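Alpha/beta hydrolase (Pseudomonas aeruginosa PAO1, PDB 4R1D) binds calcium and is probably a lipase effector of the H2 type VI secretion system, held in check by its partner Tli4. Local coordinates at residues 223-227 and 270-274. Sequence-based numbering, arbitrary orientation.
Sequences RDYIE and GYERV
R223 and Y271 bring helix 215-238 and the loop 270-274 nearest, their CA atoms 8.4 Å apart; the CA atoms of I226 and R273 are 9.2 Å apart, a gap bridged here by side chains. The loop folds as a type I beta turn from Y271 to V274, projecting Y271 and R273 toward the helix. Both converge on the carboxylate of E227. R273 grips E227 side-on, its NE giving a nearly straight bond (172°) to E227 OE2 at 2.9 Å and its NH2 one to E227 OE1 at 3.0 Å. The two flat groups lie nearly coplanar, 17° apart, in a bidentate salt bridge that uses the syn lone pairs. With CG anti to the backbone N (chi1 -159°), the Y271 ring reaches across to the helix, and Y271 OH donates to the anti lone pair of E227 OE2 at 2.7 Å, so this oxygen accepts two bonds. In this alpha/beta hydrolase core the loop leads from helix 258-267 into strand 274-280 of the parallel sheet, so the contact ties the entry to a central strand to a flanking helix. M245 O and M248 O accept from R273 NH1. CB of R273 also packs over one face of the Y271 ring. I226 CG2 lies 3.4 Å from Y271 OH and I226 CD1 comes to the ring edge, while R223 CG approaches Y271 CE1 obliquely at 3.6 Å. One face of the R223 guanidinium lies over E227 CG, and R223 NH1 forms a salt bridge with D224 OD1.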
loop_
_atom_site.group_PDB
_atom_site.type_symbol
_atom_site.label_atom_id
_atom_site.label_comp_id
_atom_site.label_asym_id
_atom_site.label_seq_id
_atom_site.Cartn_x
_atom_site.Cartn_y
_atom_site.Cartn_z
ATOM N N ARG A 223 4.683 16.329 -2.044
ATOM C CA ARG A 223 4.907 17.697 -2.498
ATOM C C ARG A 223 3.558 18.376 -2.726
ATOM O O ARG A 223 3.293 19.464 -2.200
ATOM C CB ARG A 223 5.736 17.718 -3.789
ATOM C CG ARG A 223 6.068 19.132 -4.284
ATOM C CD ARG A 223 5.662 19.360 -5.734
ATOM N NE ARG A 223 5.569 20.789 -6.036
ATOM C CZ ARG A 223 4.421 21.451 -6.193
ATOM N NH1 ARG A 223 3.261 20.813 -6.103
ATOM N NH2 ARG A 223 4.432 22.752 -6.459
ATOM N N ASP A 224 2.683 17.728 -3.490
ATOM C CA ASP A 224 1.392 18.348 -3.789
ATOM C C ASP A 224 0.591 18.624 -2.514
ATOM O O ASP A 224 -0.059 19.666 -2.392
ATOM C CB ASP A 224 0.571 17.498 -4.764
ATOM C CG ASP A 224 1.177 17.447 -6.162
ATOM O OD1 ASP A 224 2.067 18.270 -6.485
ATOM O OD2 ASP A 224 0.755 16.573 -6.948
ATOM N N TYR A 225 0.649 17.686 -1.566
ATOM C CA TYR A 225 -0.065 17.817 -0.308
ATOM C C TYR A 225 0.428 19.054 0.434
ATOM O O TYR A 225 -0.371 19.872 0.892
ATOM C CB TYR A 225 0.136 16.553 0.551
ATOM C CG TYR A 225 -0.424 16.646 1.944
ATOM C CD1 TYR A 225 -1.775 16.872 2.158
ATOM C CD2 TYR A 225 0.399 16.492 3.056
ATOM C CE1 TYR A 225 -2.292 16.948 3.431
ATOM C CE2 TYR A 225 -0.108 16.564 4.330
ATOM C CZ TYR A 225 -1.444 16.794 4.521
ATOM O OH TYR A 225 -1.962 16.856 5.790
ATOM N N ILE A 226 1.743 19.202 0.543
ATOM C CA ILE A 226 2.300 20.360 1.241
ATOM C C ILE A 226 1.940 21.663 0.517
ATOM O O ILE A 226 1.463 22.606 1.134
ATOM C CB ILE A 226 3.832 20.255 1.377
ATOM C CG1 ILE A 226 4.217 19.044 2.232
ATOM C CG2 ILE A 226 4.420 21.528 1.972
ATOM C CD1 ILE A 226 5.671 18.645 2.069
ATOM N N GLU A 227 2.163 21.704 -0.793
ATOM C CA GLU A 227 1.999 22.942 -1.557
ATOM C C GLU A 227 0.537 23.334 -1.772
ATOM O O GLU A 227 0.211 24.524 -1.866
ATOM C CB GLU A 227 2.721 22.848 -2.909
ATOM C CG GLU A 227 4.231 22.613 -2.807
ATOM C CD GLU A 227 4.971 23.766 -2.143
ATOM O OE1 GLU A 227 4.616 24.934 -2.417
ATOM O OE2 GLU A 227 5.908 23.508 -1.349
ATOM N N GLY A 270 14.378 19.541 -6.617
ATOM C CA GLY A 270 14.711 20.743 -5.883
ATOM C C GLY A 270 13.547 21.058 -4.974
ATOM O O GLY A 270 12.502 21.527 -5.427
ATOM N N TYR A 271 13.693 20.766 -3.690
ATOM C CA TYR A 271 12.606 21.048 -2.766
ATOM C C TYR A 271 13.157 21.628 -1.484
ATOM O O TYR A 271 13.201 20.968 -0.444
ATOM C CB TYR A 271 11.764 19.801 -2.499
ATOM C CG TYR A 271 10.392 20.124 -1.980
ATOM C CD1 TYR A 271 9.515 20.911 -2.724
ATOM C CD2 TYR A 271 9.970 19.662 -0.744
ATOM C CE1 TYR A 271 8.261 21.219 -2.248
ATOM C CE2 TYR A 271 8.714 19.958 -0.263
ATOM C CZ TYR A 271 7.865 20.737 -1.020
ATOM O OH TYR A 271 6.618 21.038 -0.542
ATOM N N GLU A 272 13.574 22.884 -1.588
ATOM C CA GLU A 272 14.161 23.634 -0.492
ATOM C C GLU A 272 13.123 23.974 0.573
ATOM O O GLU A 272 13.460 24.464 1.642
ATOM C CB GLU A 272 14.786 24.924 -1.040
ATOM C CG GLU A 272 15.880 24.704 -2.090
ATOM C CD GLU A 272 15.365 24.150 -3.417
ATOM O OE1 GLU A 272 14.177 24.359 -3.759
ATOM O OE2 GLU A 272 16.168 23.503 -4.128
ATOM N N ARG A 273 11.852 23.725 0.259
ATOM C CA ARG A 273 10.762 23.922 1.217
ATOM C C ARG A 273 11.039 23.175 2.525
ATOM O O ARG A 273 10.596 23.584 3.602
ATOM C CB ARG A 273 9.439 23.431 0.616
ATOM C CG ARG A 273 8.247 23.575 1.524
ATOM C CD ARG A 273 7.812 25.031 1.594
ATOM N NE ARG A 273 7.061 25.450 0.409
ATOM C CZ ARG A 273 6.789 26.722 0.139
ATOM N NH1 ARG A 273 7.235 27.665 0.961
ATOM N NH2 ARG A 273 6.079 27.053 -0.934
ATOM N N VAL A 274 11.762 22.066 2.426
ATOM C CA VAL A 274 12.055 21.247 3.602
ATOM C C VAL A 274 13.294 21.756 4.336
ATOM O O VAL A 274 14.391 21.821 3.774
ATOM C CB VAL A 274 12.173 19.734 3.248
ATOM C CG1 VAL A 274 12.680 18.931 4.444
ATOM C CG2 VAL A 274 10.816 19.193 2.754
#